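Local coordinates for Lmo0181 protein (Listeria monocytogenes serovar 1/2a, PDB 5F7V) that binds the cyclic glucan cycloalternan as the extracellular lipoprotein component of an ABC transporter, and probably serves its uptake, at residues Ala158-Leu163 / Ile245-Thr250; Trp171-Pro176 / Lys223-Pro228; Thr132-Asp137 / Lys264-Val269; Thr152-Glu157 / Ala271-Lys276. All coordinates share one frame; numbering follows the deposited sequence.

Contact 1: Ala158-Leu163 / Ile245-Thr250. With GLC (alpha-D-glucopyranose), chain B.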
# COMPACT_ATOMS: atom_id res chain seq x y z
N ALA A 158 -19.78 15.71 -4.98
CA ALA A 158 -21.06 15.92 -5.64
C ALA A 158 -21.49 14.64 -6.36
O ALA A 158 -22.67 14.21 -6.28
CB ALA A 158 -21.02 17.06 -6.63
N ALA A 159 -20.57 13.96 -7.03
CA ALA A 159 -20.83 12.68 -7.69
C ALA A 159 -21.28 11.68 -6.67
O ALA A 159 -22.28 11.01 -6.86
CB ALA A 159 -19.65 12.19 -8.46
N ALA A 160 -20.55 11.57 -5.56
CA ALA A 160 -20.88 10.62 -4.51
C ALA A 160 -22.27 10.87 -3.95
O ALA A 160 -23.00 9.92 -3.66
CB ALA A 160 -19.87 10.68 -3.38
N LYS A 161 -22.66 12.13 -3.78
CA LYS A 161 -23.99 12.43 -3.29
C LYS A 161 -25.05 11.97 -4.27
O LYS A 161 -26.05 11.33 -3.88
CB LYS A 161 -24.10 13.94 -2.97
CG LYS A 161 -23.33 14.36 -1.73
CD LYS A 161 -23.19 15.88 -1.59
CE LYS A 161 -22.26 16.21 -0.45
NZ LYS A 161 -22.06 17.69 -0.37
N LYS A 162 -24.89 12.21 -5.56
CA LYS A 162 -25.87 11.78 -6.55
C LYS A 162 -25.90 10.27 -6.73
O LYS A 162 -26.94 9.75 -7.06
CB LYS A 162 -25.57 12.43 -7.90
CG LYS A 162 -25.78 13.94 -7.84
CD LYS A 162 -25.66 14.63 -9.19
CE LYS A 162 -24.24 14.67 -9.71
NZ LYS A 162 -24.10 15.34 -11.03
N LEU A 163 -24.83 9.58 -6.37
CA LEU A 163 -24.74 8.13 -6.52
C LEU A 163 -25.17 7.39 -5.28
O LEU A 163 -25.27 6.17 -5.33
CB LEU A 163 -23.33 7.72 -6.93
CG LEU A 163 -22.95 8.10 -8.37
CD1 LEU A 163 -21.44 8.24 -8.55
CD2 LEU A 163 -23.58 7.21 -9.39
N ILE A 245 -20.97 0.19 -3.81
CA ILE A 245 -20.09 1.36 -3.72
C ILE A 245 -19.77 1.86 -5.13
O ILE A 245 -19.20 1.13 -5.94
CB ILE A 245 -18.83 1.02 -2.91
CG1 ILE A 245 -19.14 0.63 -1.46
CG2 ILE A 245 -17.84 2.17 -2.99
CD1 ILE A 245 -17.98 0.16 -0.61
N ALA A 246 -20.10 3.11 -5.44
CA ALA A 246 -19.81 3.61 -6.77
C ALA A 246 -18.34 3.95 -6.99
O ALA A 246 -17.84 3.73 -8.10
CB ALA A 246 -20.67 4.84 -7.06
N MET A 247 -17.65 4.46 -5.97
CA MET A 247 -16.23 4.89 -6.08
C MET A 247 -15.50 4.33 -4.86
O MET A 247 -15.91 4.58 -3.73
CB MET A 247 -16.06 6.41 -6.11
CG MET A 247 -16.55 7.05 -7.37
SD MET A 247 -16.44 8.84 -7.33
CE MET A 247 -17.90 9.32 -6.38
N LEU A 248 -14.43 3.59 -5.09
CA LEU A 248 -13.65 2.98 -4.02
C LEU A 248 -12.20 3.44 -4.15
O LEU A 248 -11.57 3.18 -5.18
CB LEU A 248 -13.74 1.47 -4.10
CG LEU A 248 -12.94 0.69 -3.08
CD1 LEU A 248 -13.44 0.93 -1.68
CD2 LEU A 248 -13.02 -0.78 -3.43
N HIS A 249 -11.66 4.05 -3.10
CA HIS A 249 -10.24 4.48 -3.11
C HIS A 249 -9.40 3.35 -2.53
O HIS A 249 -9.42 3.10 -1.32
CB HIS A 249 -10.08 5.75 -2.27
CG HIS A 249 -10.80 6.91 -2.86
ND1 HIS A 249 -10.14 7.94 -3.47
CD2 HIS A 249 -12.11 7.19 -2.95
CE1 HIS A 249 -11.02 8.82 -3.91
NE2 HIS A 249 -12.23 8.39 -3.62
N THR A 250 -8.71 2.64 -3.40
CA THR A 250 -7.97 1.47 -2.96
C THR A 250 -6.85 1.16 -3.91
O THR A 250 -6.67 1.82 -4.95
CB THR A 250 -8.92 0.27 -2.74
OG1 THR A 250 -8.25 -0.70 -1.95
CG2 THR A 250 -9.38 -0.30 -4.05
C1 GLC B . -6.84 -1.38 1.39
C2 GLC B . -8.31 -1.42 1.77
C3 GLC B . -8.63 -2.56 2.70
C4 GLC B . -8.07 -3.87 2.19
C5 GLC B . -6.59 -3.74 1.90
C6 GLC B . -6.14 -5.00 1.19
O2 GLC B . -8.73 -0.17 2.33
O3 GLC B . -10.01 -2.67 3.03
O4 GLC B . -8.33 -4.93 3.11
O5 GLC B . -6.39 -2.69 0.96
O6 GLC B . -4.75 -5.00 0.86
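Met247 is the bump of this contact, and its methyl seats between Ala159 and Ala160 on helix 153-163. Its CG lies anti to the carbonyl carbon, and SD lies anti to CA about CB-CG (chi2 176°). The chain then bends at chi3 (-80°), which turns the methyl CE onto the helix. Met247 CE rests 3.8 Å from Ala160 CB and 4.0 Å from Ala159 CB. It also presses on the backbone, with Met247 CE 3.6 Å from Ala160 N. Leu163 makes the second join. Leu163 CD1 meets Ala246 CB at 3.8 Å, and its own CB lies against the same methyl, so Ala246 sits alongside the leucine. Leu163 CD1 also lies 4.3 Å from Met247 CE. The touching residues are buried, and the contact is purely apolar. The helix and strand axes come no nearer than 11.0 Å, a gap bridged mainly by the long Met247 side chain. Further along the strand, Thr250 belongs to the glycan pocket, and Thr250 OG1 is 3.7 Å from C1 of a glucose unit. Phe139 of helix 136-142 packs on Leu163, Ala246 and Met247. Strand 245-251 runs in the sheet between strands 119-135 and 171-174, with helix 153-163 packed against it.

Contact 2: Trp171-Pro176 / Lys223-Pro228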
# COMPACT_ATOMS: atom_id res chain seq x y z
N TRP A 171 -23.79 3.23 -1.65
CA TRP A 171 -23.04 4.43 -1.28
C TRP A 171 -22.25 4.93 -2.46
O TRP A 171 -21.73 4.18 -3.27
CB TRP A 171 -22.12 4.13 -0.08
CG TRP A 171 -22.81 3.93 1.23
CD1 TRP A 171 -23.19 4.89 2.15
CD2 TRP A 171 -23.22 2.68 1.77
NE1 TRP A 171 -23.80 4.29 3.21
CE2 TRP A 171 -23.85 2.94 2.99
CE3 TRP A 171 -23.10 1.36 1.33
CZ2 TRP A 171 -24.37 1.93 3.78
CZ3 TRP A 171 -23.63 0.36 2.13
CH2 TRP A 171 -24.22 0.65 3.33
N GLY A 172 -22.13 6.25 -2.54
CA GLY A 172 -21.36 6.87 -3.61
C GLY A 172 -19.86 6.70 -3.53
O GLY A 172 -19.21 6.65 -4.57
N THR A 173 -19.31 6.58 -2.32
CA THR A 173 -17.85 6.49 -2.19
C THR A 173 -17.44 5.73 -0.96
O THR A 173 -18.21 5.53 -0.04
CB THR A 173 -17.27 7.88 -2.26
OG1 THR A 173 -15.85 7.81 -2.50
CG2 THR A 173 -17.51 8.72 -1.01
N SER A 174 -16.19 5.32 -0.95
CA SER A 174 -15.60 4.72 0.24
C SER A 174 -14.10 4.96 0.16
O SER A 174 -13.46 4.75 -0.88
CB SER A 174 -15.85 3.22 0.29
OG SER A 174 -15.29 2.71 1.51
N GLN A 175 -13.54 5.37 1.28
CA GLN A 175 -12.12 5.71 1.37
C GLN A 175 -11.71 5.48 2.82
O GLN A 175 -12.45 5.82 3.76
CB GLN A 175 -11.92 7.17 1.01
CG GLN A 175 -10.48 7.63 1.07
CD GLN A 175 -10.17 8.88 0.26
OE1 GLN A 175 -8.99 9.17 0.01
NE2 GLN A 175 -11.19 9.60 -0.09
N PRO A 176 -10.53 4.90 3.04
CA PRO A 176 -10.10 4.69 4.44
C PRO A 176 -9.89 6.02 5.16
O PRO A 176 -9.43 7.01 4.61
CB PRO A 176 -8.80 3.92 4.29
CG PRO A 176 -8.91 3.25 2.94
CD PRO A 176 -9.60 4.24 2.09
N LYS A 223 -23.33 11.17 4.56
CA LYS A 223 -23.64 9.74 4.55
C LYS A 223 -23.57 9.13 3.16
O LYS A 223 -24.38 8.32 2.79
CB LYS A 223 -24.98 9.47 5.25
CG LYS A 223 -25.00 9.97 6.70
CD LYS A 223 -26.22 9.47 7.45
CE LYS A 223 -27.36 10.39 7.15
NZ LYS A 223 -28.58 9.98 7.90
N VAL A 224 -22.56 9.56 2.42
CA VAL A 224 -22.28 9.02 1.09
C VAL A 224 -21.25 7.89 1.08
O VAL A 224 -20.99 7.31 0.03
CB VAL A 224 -21.81 10.11 0.12
CG1 VAL A 224 -22.87 11.18 -0.01
CG2 VAL A 224 -20.48 10.73 0.54
N ALA A 225 -20.71 7.55 2.26
CA ALA A 225 -19.69 6.52 2.44
C ALA A 225 -20.14 5.64 3.60
O ALA A 225 -20.67 6.17 4.59
CB ALA A 225 -18.35 7.15 2.71
N PRO A 226 -19.94 4.31 3.49
CA PRO A 226 -20.40 3.43 4.57
C PRO A 226 -19.60 3.65 5.86
O PRO A 226 -18.37 3.86 5.81
CB PRO A 226 -20.19 2.03 3.97
CG PRO A 226 -19.13 2.21 2.95
CD PRO A 226 -19.40 3.55 2.34
N SER A 227 -20.28 3.61 6.99
CA SER A 227 -19.64 3.79 8.28
C SER A 227 -19.03 2.51 8.78
O SER A 227 -19.28 1.45 8.23
CB SER A 227 -20.66 4.23 9.28
OG SER A 227 -21.53 3.16 9.56
N PRO A 228 -18.31 2.58 9.91
CA PRO A 228 -17.81 1.35 10.49
C PRO A 228 -18.91 0.35 10.81
O PRO A 228 -18.76 -0.87 10.58
CB PRO A 228 -17.09 1.84 11.76
CG PRO A 228 -16.51 3.13 11.33
CD PRO A 228 -17.60 3.75 10.48
O HOH W 1 -16.40 4.16 3.74
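This is a buried contact between the weakly bonded, broken strand 171-174 and the loop that links helix 206-220 to helix 228-231. Its main element is a proline laid on a tryptophan. Trp171 CG lies anti to the carbonyl carbon (chi1 -72°), and one face of the indole receives Pro226. Pro226 CB stands 3.8 Å from the centroid of the Trp171 six-membered ring, 12° off its normal, a CH-pi contact. Pro226 CD lies 3.6 Å from Trp171 CG, so the proline extends along the indole to the root of the side chain. The backbones are joined by Thr173 N, which donates to Val224 O at 3.0 Å, in the carbonyl plane. Thr173 O takes a CA-H...O contact from Ala225 CA at 3.1 Å. Thr173 CG2 touches Val224 CG2 at 3.9 Å. The hydroxyl of Thr173 is bound elsewhere, to Glu156 of helix 153-163. A water 2.9 Å from Ser174 OG connects that hydroxyl to Pro226 O, to which the water donates. Pro176, two residues past the strand, touches the glycan. The arrangement belongs to the alpha/beta lobe of a periplasmic-binding-protein fold, where a connection between helices packs beside a sheet strand that leads to the ligand pocket.

Contact 3: Thr132-Asp137 / Lys264-Val269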
# COMPACT_ATOMS: atom_id res chain seq x y z
N THR A 132 -8.76 5.72 -7.77
CA THR A 132 -10.22 5.63 -7.61
C THR A 132 -10.74 4.57 -8.54
O THR A 132 -10.65 4.72 -9.76
CB THR A 132 -10.87 6.98 -7.91
OG1 THR A 132 -10.32 7.94 -7.00
CG2 THR A 132 -12.38 6.90 -7.77
N ILE A 133 -11.35 3.54 -7.98
CA ILE A 133 -11.90 2.44 -8.75
C ILE A 133 -13.41 2.65 -8.78
O ILE A 133 -14.02 2.84 -7.72
CB ILE A 133 -11.56 1.09 -8.12
CG1 ILE A 133 -10.04 0.97 -7.92
CG2 ILE A 133 -12.12 -0.03 -9.01
CD1 ILE A 133 -9.56 -0.40 -7.59
N TYR A 134 -14.04 2.68 -9.94
CA TYR A 134 -15.44 3.05 -9.98
C TYR A 134 -16.25 2.07 -10.79
O TYR A 134 -15.80 1.44 -11.75
CB TYR A 134 -15.62 4.48 -10.49
CG TYR A 134 -15.15 4.80 -11.88
CD1 TYR A 134 -13.84 5.18 -12.13
CD2 TYR A 134 -16.00 4.76 -12.98
CE1 TYR A 134 -13.38 5.52 -13.41
CE2 TYR A 134 -15.56 5.08 -14.24
CZ TYR A 134 -14.25 5.44 -14.46
OH TYR A 134 -13.88 5.79 -15.73
N ASN A 135 -17.49 1.90 -10.33
CA ASN A 135 -18.49 1.02 -10.91
C ASN A 135 -19.22 1.81 -11.99
O ASN A 135 -20.08 2.64 -11.70
CB ASN A 135 -19.42 0.52 -9.81
CG ASN A 135 -20.54 -0.37 -10.28
OD1 ASN A 135 -20.97 -0.31 -11.42
ND2 ASN A 135 -21.00 -1.22 -9.37
N LYS A 136 -18.91 1.51 -13.25
CA LYS A 136 -19.47 2.24 -14.38
C LYS A 136 -20.97 2.00 -14.50
O LYS A 136 -21.68 2.91 -14.94
CB LYS A 136 -18.81 1.81 -15.67
CG LYS A 136 -17.35 2.22 -15.83
CD LYS A 136 -16.69 1.53 -17.01
CE LYS A 136 -17.23 2.07 -18.30
NZ LYS A 136 -16.51 1.46 -19.44
N ASP A 137 -21.44 0.82 -14.10
CA ASP A 137 -22.88 0.50 -14.18
C ASP A 137 -23.64 1.45 -13.26
O ASP A 137 -24.69 1.99 -13.65
CB ASP A 137 -23.19 -0.94 -13.75
CG ASP A 137 -22.73 -2.03 -14.69
OD1 ASP A 137 -21.95 -1.76 -15.61
OD2 ASP A 137 -23.25 -3.16 -14.50
N LYS A 264 -19.30 -3.54 -15.01
CA LYS A 264 -18.17 -2.84 -15.66
C LYS A 264 -17.58 -1.82 -14.70
O LYS A 264 -18.31 -1.14 -13.95
CB LYS A 264 -18.67 -2.11 -16.90
CG LYS A 264 -19.35 -3.02 -17.93
CD LYS A 264 -18.54 -4.16 -18.47
CE LYS A 264 -19.38 -5.12 -19.31
NZ LYS A 264 -20.58 -5.71 -18.63
N TRP A 265 -16.24 -1.73 -14.70
CA TRP A 265 -15.54 -0.85 -13.80
C TRP A 265 -14.30 -0.32 -14.48
O TRP A 265 -13.73 -0.94 -15.39
CB TRP A 265 -15.18 -1.54 -12.49
CG TRP A 265 -14.35 -2.80 -12.58
CD1 TRP A 265 -14.78 -4.05 -12.90
CD2 TRP A 265 -12.95 -2.93 -12.36
NE1 TRP A 265 -13.75 -4.96 -12.90
CE2 TRP A 265 -12.61 -4.29 -12.55
CE3 TRP A 265 -11.95 -2.03 -11.98
CZ2 TRP A 265 -11.34 -4.75 -12.36
CZ3 TRP A 265 -10.67 -2.51 -11.79
CH2 TRP A 265 -10.38 -3.86 -11.97
N ASP A 266 -13.82 0.81 -13.96
CA ASP A 266 -12.60 1.42 -14.48
C ASP A 266 -11.94 2.19 -13.34
O ASP A 266 -12.36 2.10 -12.18
CB ASP A 266 -12.90 2.25 -15.74
CG ASP A 266 -11.73 2.40 -16.72
OD1 ASP A 266 -10.56 2.07 -16.38
OD2 ASP A 266 -12.05 2.84 -17.85
N VAL A 267 -10.84 2.85 -13.65
CA VAL A 267 -10.04 3.54 -12.63
C VAL A 267 -9.65 4.92 -13.07
O VAL A 267 -9.60 5.22 -14.28
CB VAL A 267 -8.78 2.74 -12.26
CG1 VAL A 267 -9.13 1.36 -11.75
CG2 VAL A 267 -7.79 2.67 -13.39
N GLN A 268 -9.36 5.79 -12.12
CA GLN A 268 -8.92 7.16 -12.36
C GLN A 268 -7.93 7.62 -11.31
O GLN A 268 -7.90 7.13 -10.21
CB GLN A 268 -10.15 8.11 -12.38
CG GLN A 268 -9.88 9.53 -12.85
CD GLN A 268 -9.21 9.56 -14.19
OE1 GLN A 268 -8.00 9.60 -14.29
NE2 GLN A 268 -10.03 9.56 -15.25
N VAL A 269 -7.08 8.56 -11.71
CA VAL A 269 -6.23 9.27 -10.74
C VAL A 269 -7.06 9.91 -9.67
O VAL A 269 -8.08 10.52 -9.98
CB VAL A 269 -5.40 10.36 -11.45
CG1 VAL A 269 -4.46 11.06 -10.46
CG2 VAL A 269 -4.60 9.80 -12.62
O HOH W 2 -14.36 4.41 -18.06
O HOH W 3 -11.46 6.49 -15.98
O HOH W 4 -13.73 1.50 -19.52
O HOH W 5 -22.81 -4.97 -16.61
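Strands 132-135 and 265-268 form an antiparallel ladder in the sheet of this solute-binding fold. Thr132 and Gln268 form one hydrogen-bonded pair, Tyr134 and Asp266 the other. In each pair both N-H groups and both carbonyls are used. Tyr134 N to Asp266 O is the straightest bond, 2.9 Å at 169°. Lys136 N, at the start of helix 136-142, donates to Lys264 O from above the carbonyl plane. Lys264 N reaches Asp137 OD1 at 3.2 Å, from above the carboxylate plane. On one face, Ile133 CG2 meets Trp265 CE3 at 3.6 Å, and Ile133 CG1 lies beside Val267 CG1. On the other, the Tyr134 ring lies against Asp266, with ring and carboxylate planes 26° apart. Asp266 OD1 accepts from Val267 N and from Asn341 N. Asp266 OD2 accepts hydrogen bonds from two waters, one of which accepts from Lys136 NZ. The lysine and the aspartate are coupled through water, with Lys136 NZ 4.9 Å from Asp266 OD2, not in direct contact. Asn135, at the N-cap, uses OD1 to accept from Leu138 N. The other water on Asp266 OD2 lies 2.8 Å from Tyr134 OH. A further water, 2.5 Å from Tyr134 OH, donates to Val267 O.

Contact 4: Thr152-Glu157 / Ala271-Lys276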
# COMPACT_ATOMS: atom_id res chain seq x y z
N THR A 152 -11.48 17.78 -8.52
CA THR A 152 -11.06 18.05 -7.16
C THR A 152 -12.04 17.38 -6.21
O THR A 152 -13.05 16.80 -6.62
CB THR A 152 -10.89 19.56 -6.86
OG1 THR A 152 -12.17 20.22 -6.95
CG2 THR A 152 -9.87 20.19 -7.78
N TRP A 153 -11.75 17.46 -4.91
CA TRP A 153 -12.66 16.83 -3.92
C TRP A 153 -14.11 17.19 -4.16
O TRP A 153 -14.99 16.31 -4.06
CB TRP A 153 -12.34 17.27 -2.50
CG TRP A 153 -11.02 16.80 -1.97
CD1 TRP A 153 -10.17 15.82 -2.44
CD2 TRP A 153 -10.44 17.29 -0.76
NE1 TRP A 153 -9.08 15.72 -1.59
CE2 TRP A 153 -9.21 16.61 -0.56
CE3 TRP A 153 -10.82 18.29 0.14
CZ2 TRP A 153 -8.39 16.88 0.54
CZ3 TRP A 153 -9.97 18.58 1.21
CH2 TRP A 153 -8.80 17.86 1.39
N LYS A 154 -14.42 18.43 -4.51
CA LYS A 154 -15.81 18.82 -4.62
C LYS A 154 -16.52 18.07 -5.75
O LYS A 154 -17.71 17.78 -5.64
CB LYS A 154 -15.96 20.31 -4.85
CG LYS A 154 -15.41 20.83 -6.16
CD LYS A 154 -15.42 22.34 -6.25
CE LYS A 154 -14.41 23.03 -5.36
NZ LYS A 154 -12.99 22.80 -5.75
N ASP A 155 -15.82 17.72 -6.82
CA ASP A 155 -16.44 16.93 -7.90
C ASP A 155 -16.74 15.52 -7.44
O ASP A 155 -17.80 14.96 -7.75
CB ASP A 155 -15.53 16.87 -9.12
CG ASP A 155 -15.20 18.23 -9.64
OD1 ASP A 155 -16.12 18.88 -10.15
OD2 ASP A 155 -14.04 18.67 -9.56
N GLU A 156 -15.84 14.90 -6.70
CA GLU A 156 -16.15 13.57 -6.21
C GLU A 156 -17.21 13.60 -5.13
O GLU A 156 -18.02 12.66 -5.02
CB GLU A 156 -14.89 12.90 -5.70
CG GLU A 156 -15.24 11.65 -4.97
CD GLU A 156 -14.00 10.85 -4.65
OE1 GLU A 156 -12.83 11.16 -5.07
OE2 GLU A 156 -14.28 9.89 -3.90
N GLU A 157 -17.26 14.64 -4.30
CA GLU A 157 -18.31 14.71 -3.31
C GLU A 157 -19.67 14.88 -3.97
O GLU A 157 -20.64 14.25 -3.53
CB GLU A 157 -18.06 15.86 -2.35
CG GLU A 157 -16.86 15.67 -1.40
CD GLU A 157 -16.42 16.90 -0.62
OE1 GLU A 157 -17.19 17.87 -0.61
OE2 GLU A 157 -15.36 16.94 0.09
N ALA A 271 -8.63 12.42 -6.98
CA ALA A 271 -8.77 13.88 -6.88
C ALA A 271 -8.06 14.47 -5.66
O ALA A 271 -8.08 13.88 -4.60
CB ALA A 271 -10.25 14.22 -6.82
N GLY A 272 -7.47 15.64 -5.81
CA GLY A 272 -6.95 16.41 -4.68
C GLY A 272 -7.76 17.65 -4.46
O GLY A 272 -8.86 17.80 -4.96
N ASN A 273 -7.18 18.56 -3.71
CA ASN A 273 -7.82 19.84 -3.40
C ASN A 273 -6.91 20.97 -3.81
O ASN A 273 -7.05 21.44 -4.95
CB ASN A 273 -8.32 19.93 -1.97
CG ASN A 273 -9.40 21.00 -1.83
OD1 ASN A 273 -10.23 21.18 -2.73
ND2 ASN A 273 -9.40 21.72 -0.75
N THR A 274 -6.00 21.40 -2.96
CA THR A 274 -5.03 22.39 -3.43
C THR A 274 -4.00 21.79 -4.37
O THR A 274 -3.34 22.53 -5.14
CB THR A 274 -4.30 23.02 -2.24
OG1 THR A 274 -3.55 22.01 -1.54
CG2 THR A 274 -5.28 23.76 -1.31
N GLN A 275 -3.80 20.48 -4.30
CA GLN A 275 -2.88 19.81 -5.22
C GLN A 275 -3.19 18.35 -5.25
O GLN A 275 -3.89 17.83 -4.38
CB GLN A 275 -1.42 20.02 -4.81
CG GLN A 275 -1.11 19.60 -3.37
CD GLN A 275 0.22 20.11 -2.83
OE1 GLN A 275 0.79 21.10 -3.35
NE2 GLN A 275 0.71 19.48 -1.82
N LYS A 276 -2.71 17.71 -6.30
CA LYS A 276 -2.78 16.27 -6.38
C LYS A 276 -1.75 15.64 -5.46
O LYS A 276 -0.66 16.19 -5.27
CB LYS A 276 -2.52 15.83 -7.83
CG LYS A 276 -3.51 16.49 -8.79
CD LYS A 276 -3.29 16.14 -10.24
CE LYS A 276 -4.26 16.84 -11.17
NZ LYS A 276 -3.93 16.67 -12.60
O HOH W 6 -11.42 23.55 -3.63
O HOH W 7 -12.71 20.61 -3.77
O HOH W 8 -11.07 10.62 -7.09
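The N-terminal end of helix 153-163 packs against loop 271-276 through the side chain of Trp153. Its CB leads to CG anti to the carbonyl carbon, and a chi2 of -15° turns the indole to meet the loop with one face. CG and CD1 come first to Gly272 O, with Trp153 CD1 at 3.5 Å. Ala271 O sits at the ring edge, near its plane, 3.6 Å from Trp153 CD1. NE1 lies near the same carbonyl but is hydrogen-bonded to Gln188. Over the benzene part lies Asn273, whose CB stands 3.5 Å from the centroid of the Trp153 six-membered ring, 9° off its normal, a CH-pi contact. The Asn273 amide continues along CE3 and CZ3, stacked with its plane 9° from that of the ring. At the far rim, Trp153 CZ2 and CH2 each lie 4.0 Å from Asn273 CB. Asn273 ND2 is held by Asn189, which should help fix the amide flat on the indole.

The backbone adds one bond. Trp153 N donates to Gly272 O at 2.9 Å, from above the carbonyl plane. At the N-cap, Thr152 N-H donates to Asp155 OD2, on the anti lone pair. Lys154 NZ donates to Thr152 OG1, and two waters each accept from Lys154 NZ and donate to Asn273 OD1. Glu156 has two conformers. In the one described, a third water donates to Glu156 OE1 and accepts from Ala271 N.

Glu156 OE2 is hydrogen-bonded to His249 NE2 of strand 245-251. His214 of helix 206-220 stacks on Trp153, so the indole joins that helix, helix 153-163 and the loop before strand 278-287.

Overall arrangement
From the N terminus, the chain first enters contact 3 at 132-137, then contact 4 at 152-157 and contact 1 at 158-163, both on helix 153-163. Contact 2 opens at 171-176 and closes first, at 223-228. Contact 1 closes next at 245-250, enclosing it. Contact 3 closes at 264-269 and contact 4 at 271-276, each enclosing contacts 1 and 2. Contacts 3 and 4 cross, because their segments alternate. Strands 119-135, 245-251 and 171-174 tie contacts 3, 1 and 2 into one sheet. Contact 4 shares helix 153-163 with contact 1 and reaches the sheet from there. All four lie on one side of the chain's centre.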